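Pyruvate kinase (Toxoplasma gondii, PDB 3GG8) catalyses the last step of glycolysis, transferring phosphate from phosphoenolpyruvate to ADP to yield pyruvate and ATP. Local coordinates at residues G353-P356 and V357-V360; V397-A400 and A401-A405; T419-T422 and A423-A427. All coordinates share one frame; numbering follows the deposited sequence.

Interaction 1. Residues G353-P356 and V357-V360; sequences GEFP and VITV
The phenyl ring of Phe-355 meets Ile-358 obliquely, the methyl CD1 of the isoleucine coming within 4.3 Å of ring atom CD1. Where the two side chains leave the backbone their CB atoms are 4.0 Å apart, which makes a small apolar contact across the first turn of a helix; Pro-323 also touches the aromatic side chain. The ring is directed by chi1 of Phe-355, -52°, which sets CG beside the residue's own N, opposite its carbonyl carbon.

That flat carbonyl receives two donors from a single residue. Thr-359 N binds Phe-355 O at 2.8 Å, tilted from the carbonyl plane, while Thr-359 OG1 stands above the plane and donates to Phe-355 O at 2.5 Å, a short separation to be read with caution at this resolution. Threonine suits the place because its hydroxyl can fold back beside its own N and reach the same acceptor.

Phe-355 is the N-cap of helix 356-371, which comes after the eighth strand, 343-346, of the (beta/alpha)8 barrel and the short helix 348-351. Pro-356 fits the first helical position, where a backbone N-H would have no earlier turn to bond. Its oxygen takes the next regular helix bond, from Val-360 N at 3.2 Å, and CG2 of Val-360 rests 3.3 Å from Pro-356 O. Val-357 and Val-360 lean on Met-57 of helix 51-60, so the last helix of the barrel packs beside the first.

One water completes the cap. It accepts from Phe-355 N at 2.9 Å and donates to Thr-359 OG1 at 3.2 Å, linking the N-H and the C=O of Phe-355 through the threonine hydroxyl.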
loop_
_atom_site.group_PDB
_atom_site.type_symbol
_atom_site.label_atom_id
_atom_site.label_comp_id
_atom_site.label_asym_id
_atom_site.label_seq_id
_atom_site.Cartn_x
_atom_site.Cartn_y
_atom_site.Cartn_z
ATOM N N GLY C 353 -12.437 -7.901 47.597
ATOM C CA GLY C 353 -11.859 -6.562 47.623
ATOM C C GLY C 353 -12.632 -5.603 48.495
ATOM O O GLY C 353 -13.830 -5.808 48.703
ATOM N N GLU C 354 -11.971 -4.548 48.984
ATOM C CA GLU C 354 -12.673 -3.497 49.735
ATOM C C GLU C 354 -13.447 -2.526 48.838
ATOM O O GLU C 354 -14.319 -1.801 49.317
ATOM C CB GLU C 354 -11.718 -2.727 50.655
ATOM C CG GLU C 354 -11.304 -3.459 51.944
ATOM C CD GLU C 354 -12.485 -3.871 52.819
ATOM O OE1 GLU C 354 -13.370 -3.022 53.069
ATOM O OE2 GLU C 354 -12.529 -5.046 53.255
ATOM N N PHE C 355 -13.133 -2.518 47.543
ATOM C CA PHE C 355 -13.734 -1.578 46.596
ATOM C C PHE C 355 -14.200 -2.266 45.298
ATOM O O PHE C 355 -13.741 -1.917 44.211
ATOM C CB PHE C 355 -12.749 -0.429 46.294
ATOM C CG PHE C 355 -12.211 0.249 47.528
ATOM C CD1 PHE C 355 -12.937 1.277 48.157
ATOM C CD2 PHE C 355 -10.984 -0.145 48.078
ATOM C CE1 PHE C 355 -12.442 1.912 49.318
ATOM C CE2 PHE C 355 -10.473 0.491 49.231
ATOM C CZ PHE C 355 -11.210 1.517 49.854
ATOM N N PRO C 356 -15.123 -3.250 45.405
ATOM C CA PRO C 356 -15.508 -3.957 44.185
ATOM C C PRO C 356 -16.071 -3.054 43.073
ATOM O O PRO C 356 -15.651 -3.208 41.924
ATOM C CB PRO C 356 -16.558 -4.979 44.656
ATOM C CG PRO C 356 -16.971 -4.554 46.021
ATOM C CD PRO C 356 -15.824 -3.765 46.595
ATOM N N VAL C 357 -16.998 -2.142 43.388
ATOM C CA VAL C 357 -17.641 -1.361 42.327
ATOM C C VAL C 357 -16.717 -0.261 41.815
ATOM O O VAL C 357 -16.646 -0.037 40.604
ATOM C CB VAL C 357 -19.111 -0.861 42.639
ATOM C CG1 VAL C 357 -19.674 -1.485 43.902
ATOM C CG2 VAL C 357 -19.193 0.648 42.678
ATOM N N ILE C 358 -15.991 0.388 42.734
ATOM C CA ILE C 358 -14.938 1.334 42.375
ATOM C C ILE C 358 -13.873 0.693 41.474
ATOM O O ILE C 358 -13.362 1.343 40.558
ATOM C CB ILE C 358 -14.319 2.031 43.630
ATOM C CG1 ILE C 358 -15.345 2.996 44.239
ATOM C CG2 ILE C 358 -13.043 2.792 43.263
ATOM C CD1 ILE C 358 -14.822 3.896 45.359
ATOM N N THR C 359 -13.550 -0.577 41.714
ATOM C CA THR C 359 -12.596 -1.275 40.869
ATOM C C THR C 359 -13.167 -1.463 39.452
ATOM O O THR C 359 -12.442 -1.305 38.469
ATOM C CB THR C 359 -12.124 -2.621 41.486
ATOM O OG1 THR C 359 -11.682 -2.402 42.835
ATOM C CG2 THR C 359 -10.963 -3.214 40.684
ATOM N N VAL C 360 -14.459 -1.773 39.349
ATOM C CA VAL C 360 -15.089 -1.953 38.035
ATOM C C VAL C 360 -15.155 -0.642 37.255
ATOM O O VAL C 360 -14.911 -0.623 36.048
ATOM C CB VAL C 360 -16.517 -2.568 38.114
ATOM C CG1 VAL C 360 -17.119 -2.702 36.733
ATOM C CG2 VAL C 360 -16.490 -3.909 38.775
HETATM O O HOH W 1 -11.536 -3.998 45.605
#

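Interaction 2. Residues V397-A400 and A401-A405; sequences VARA and AVETA
With chi1 at -55°, Thr-404 carries OG1 beside its own N and back toward Ala-400, whereas Glu-403, at -80°, folds its CG over the preceding turn, 3.5 Å from Arg-399 O, before running on extended. Ala-400 O is thus gripped twice, by Thr-404 N and by Thr-404 OG1, each at 2.7 Å and from opposite faces of the carbonyl plane. Regular helix bonds fill the rest of this turn of helix 393-407; the straightest is Glu-403 N to Arg-399 O, at 172°.

Small residues suit the buried flanks. Ala-401 lies against Val-489 and Val-491 of strand 487-494 in the sheet of the alpha/beta domain, and Ala-400 packs on Thr-404 of the second subunit, which returns the contact reciprocally. Threonine fits this interface because its hydroxyl is satisfied within its own helix.

Arg-399 and Glu-403 do not pair: NE of Arg-399 and OE2 of Glu-403 remain 5.9 Å apart. The arginine NH1 bonds Tyr-429 OH, and the glutamate OE2 bonds Tyr-380 OH. Since Glu-403 also approaches Glu-403 of the second subunit, the two carboxylates would tend to repel, perhaps raising their affinity for a proton.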
loop_
_atom_site.group_PDB
_atom_site.type_symbol
_atom_site.label_atom_id
_atom_site.label_comp_id
_atom_site.label_asym_id
_atom_site.label_seq_id
_atom_site.Cartn_x
_atom_site.Cartn_y
_atom_site.Cartn_z
ATOM N N VAL C 397 -18.395 -10.003 3.547
ATOM C CA VAL C 397 -19.501 -9.089 3.814
ATOM C C VAL C 397 -19.291 -8.333 5.131
ATOM O O VAL C 397 -19.553 -7.137 5.200
ATOM C CB VAL C 397 -20.876 -9.827 3.766
ATOM C CG1 VAL C 397 -22.039 -8.913 4.163
ATOM C CG2 VAL C 397 -21.123 -10.348 2.371
ATOM N N ALA C 398 -18.781 -9.023 6.155
ATOM C CA ALA C 398 -18.463 -8.378 7.422
ATOM C C ALA C 398 -17.420 -7.269 7.196
ATOM O O ALA C 398 -17.602 -6.125 7.627
ATOM C CB ALA C 398 -17.981 -9.380 8.429
ATOM N N ARG C 399 -16.357 -7.628 6.486
ATOM C CA ARG C 399 -15.333 -6.720 6.022
ATOM C C ARG C 399 -15.875 -5.537 5.182
ATOM O O ARG C 399 -15.470 -4.389 5.384
ATOM C CB ARG C 399 -14.321 -7.540 5.227
ATOM C CG ARG C 399 -13.127 -6.791 4.729
ATOM C CD ARG C 399 -12.180 -7.717 3.974
ATOM N NE ARG C 399 -11.487 -8.665 4.856
ATOM C CZ ARG C 399 -10.521 -9.498 4.460
ATOM N NH1 ARG C 399 -9.941 -10.318 5.332
ATOM N NH2 ARG C 399 -10.131 -9.521 3.191
ATOM N N ALA C 400 -16.772 -5.810 4.236
ATOM C CA ALA C 400 -17.365 -4.746 3.418
ATOM C C ALA C 400 -18.177 -3.781 4.288
ATOM O O ALA C 400 -18.178 -2.564 4.053
ATOM C CB ALA C 400 -18.239 -5.335 2.319
ATOM N N ALA C 401 -18.851 -4.346 5.291
ATOM C CA ALA C 401 -19.664 -3.601 6.250
ATOM C C ALA C 401 -18.843 -2.574 7.038
ATOM O O ALA C 401 -19.206 -1.404 7.107
ATOM C CB ALA C 401 -20.351 -4.558 7.180
ATOM N N VAL C 402 -17.725 -3.022 7.607
ATOM C CA VAL C 402 -16.796 -2.154 8.331
ATOM C C VAL C 402 -16.275 -1.014 7.425
ATOM O O VAL C 402 -16.356 0.166 7.789
ATOM C CB VAL C 402 -15.645 -2.991 8.935
ATOM C CG1 VAL C 402 -14.633 -2.105 9.647
ATOM C CG2 VAL C 402 -16.206 -4.063 9.877
ATOM N N GLU C 403 -15.773 -1.381 6.245
ATOM C CA GLU C 403 -15.374 -0.440 5.195
ATOM C C GLU C 403 -16.445 0.573 4.830
ATOM O O GLU C 403 -16.169 1.763 4.727
ATOM C CB GLU C 403 -15.021 -1.191 3.912
ATOM C CG GLU C 403 -13.654 -1.817 3.871
ATOM C CD GLU C 403 -13.382 -2.560 2.559
ATOM O OE1 GLU C 403 -14.182 -2.419 1.597
ATOM O OE2 GLU C 403 -12.354 -3.283 2.490
ATOM N N THR C 404 -17.655 0.080 4.581
ATOM C CA THR C 404 -18.771 0.929 4.160
ATOM C C THR C 404 -19.212 1.851 5.289
ATOM O O THR C 404 -19.485 3.033 5.043
ATOM C CB THR C 404 -19.951 0.093 3.642
ATOM O OG1 THR C 404 -19.481 -0.761 2.593
ATOM C CG2 THR C 404 -21.057 0.992 3.080
ATOM N N ALA C 405 -19.267 1.302 6.515
ATOM C CA ALA C 405 -19.602 2.083 7.711
ATOM C C ALA C 405 -18.692 3.288 7.843
ATOM O O ALA C 405 -19.151 4.403 8.098
ATOM C CB ALA C 405 -19.509 1.231 8.962
#

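Interaction 3. Residues T419-T422 and A423-A427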
loop_
_atom_site.group_PDB
_atom_site.type_symbol
_atom_site.label_atom_id
_atom_site.label_comp_id
_atom_site.label_asym_id
_atom_site.label_seq_id
_atom_site.Cartn_x
_atom_site.Cartn_y
_atom_site.Cartn_z
ATOM N N THR C 419 -26.495 -17.311 15.456
ATOM C CA THR C 419 -25.451 -18.071 16.151
ATOM C C THR C 419 -24.383 -17.183 16.775
ATOM O O THR C 419 -23.525 -17.675 17.517
ATOM C CB THR C 419 -24.692 -19.035 15.207
ATOM O OG1 THR C 419 -23.770 -18.281 14.396
ATOM C CG2 THR C 419 -25.641 -19.875 14.334
ATOM N N GLY C 420 -24.414 -15.891 16.453
ATOM C CA GLY C 420 -23.371 -14.968 16.905
ATOM C C GLY C 420 -22.288 -14.706 15.870
ATOM O O GLY C 420 -21.531 -13.727 15.992
ATOM N N GLN C 421 -22.212 -15.557 14.839
ATOM C CA GLN C 421 -21.117 -15.492 13.868
ATOM C C GLN C 421 -20.962 -14.106 13.249
ATOM O O GLN C 421 -19.859 -13.560 13.213
ATOM C CB GLN C 421 -21.299 -16.537 12.769
ATOM C CG GLN C 421 -20.077 -16.762 11.906
ATOM C CD GLN C 421 -20.381 -17.512 10.622
ATOM O OE1 GLN C 421 -21.190 -17.069 9.788
ATOM N NE2 GLN C 421 -19.701 -18.633 10.433
ATOM N N THR C 422 -22.070 -13.552 12.771
ATOM C CA THR C 422 -22.098 -12.264 12.092
ATOM C C THR C 422 -21.557 -11.141 12.965
ATOM O O THR C 422 -20.762 -10.336 12.504
ATOM C CB THR C 422 -23.537 -11.917 11.616
ATOM O OG1 THR C 422 -24.056 -13.009 10.843
ATOM C CG2 THR C 422 -23.552 -10.653 10.762
ATOM N N ALA C 423 -21.998 -11.089 14.219
ATOM C CA ALA C 423 -21.496 -10.112 15.176
ATOM C C ALA C 423 -19.991 -10.253 15.410
ATOM O O ALA C 423 -19.263 -9.266 15.402
ATOM C CB ALA C 423 -22.249 -10.230 16.482
ATOM N N ARG C 424 -19.531 -11.490 15.594
ATOM C CA ARG C 424 -18.112 -11.782 15.812
ATOM C C ARG C 424 -17.233 -11.422 14.601
ATOM O O ARG C 424 -16.150 -10.864 14.763
ATOM C CB ARG C 424 -17.917 -13.249 16.212
ATOM C CG ARG C 424 -18.232 -13.498 17.702
ATOM C CD ARG C 424 -17.969 -14.934 18.147
ATOM N NE ARG C 424 -19.211 -15.708 18.173
ATOM C CZ ARG C 424 -19.551 -16.661 17.301
ATOM N NH1 ARG C 424 -18.742 -17.028 16.296
ATOM N NH2 ARG C 424 -20.723 -17.259 17.443
ATOM N N LEU C 425 -17.703 -11.723 13.395
ATOM C CA LEU C 425 -16.941 -11.389 12.187
ATOM C C LEU C 425 -16.739 -9.886 12.015
ATOM O O LEU C 425 -15.692 -9.461 11.577
ATOM C CB LEU C 425 -17.579 -12.000 10.939
ATOM C CG LEU C 425 -17.437 -13.515 10.783
ATOM C CD1 LEU C 425 -18.241 -13.975 9.582
ATOM C CD2 LEU C 425 -15.968 -13.918 10.644
ATOM N N ILE C 426 -17.746 -9.089 12.360
ATOM C CA ILE C 426 -17.630 -7.621 12.282
ATOM C C ILE C 426 -16.716 -7.104 13.402
ATOM O O ILE C 426 -15.810 -6.289 13.163
ATOM C CB ILE C 426 -19.021 -6.959 12.345
ATOM C CG1 ILE C 426 -19.830 -7.319 11.089
ATOM C CG2 ILE C 426 -18.914 -5.441 12.537
ATOM C CD1 ILE C 426 -21.266 -7.010 11.210
ATOM N N ALA C 427 -16.943 -7.602 14.619
ATOM C CA ALA C 427 -16.138 -7.213 15.769
ATOM C C ALA C 427 -14.647 -7.447 15.498
ATOM O O ALA C 427 -13.809 -6.605 15.829
ATOM C CB ALA C 427 -16.587 -7.965 17.007
#
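Leu-425 N donates to Gln-421 O at 2.8 Å, a fairly straight bond at 160° in the first turn of helix 421-427. CG of Leu-425 also rests near that oxygen, and the two side chains run side by side, CG of Gln-421 lying 4.1 Å from CD1 of Leu-425. Gln-421 gains this course from a chi1 of -167°, which puts CG opposite its backbone N.

Arg-424 closes over the start of the helix. Its N bonds Gly-420 O at 3.0 Å, the regular bond from the N-cap, while its side chain bends at chi3 and brings one face of the guanidinium over the backbone. Gly-420 C and Gln-421 N lie beneath that face, both 3.3 Å from the plane and offset toward its rim; Thr-419 O is at the edge, 2.8 Å from NH2 of Arg-424. Glycine suits the cap twice over: its positive phi of 98° is easily adopted without a CB, and the absent side chain leaves room for the guanidinium.

Just before the cap, Thr-419 OG1 accepts from Gln-421 N at 3.2 Å, an ST turn that gives an acceptor to a first-turn N-H that has no carbonyl of a preceding turn to bond. That hydroxyl is also bonded to Glu-497, and the hydroxyl of Thr-422 to Glu-496.

The helix is the connection of a beta-alpha-beta unit. Ala-423 and Ile-426 face strands 412-416 and 435-439, the small alanine allowing close approach to Ala-415 and Ala-437, while Leu-425 and Ile-426 lean on Ala-398 of helix 393-407.

The three contacts follow one another along the chain. Interaction 1 starts the last helix of the (beta/alpha)8 barrel, while interactions 2 and 3 belong to the alpha/beta domain, their centres about 38 and 32 Å from that of interaction 1, which neither touches. Interactions 2 and 3 are neighbours, their centres about 12 Å apart: the CB of Ala-398 lies 3.7 Å from the CB of Leu-425, so helices 393-407 and 421-427 pack directly together, with strand 412-416 between them in sequence. Only interaction 2 reaches another subunit. The pair therefore joins the interior of the alpha/beta domain to a subunit interface, whereas interaction 1 lies within the barrel, where no other subunit touches it.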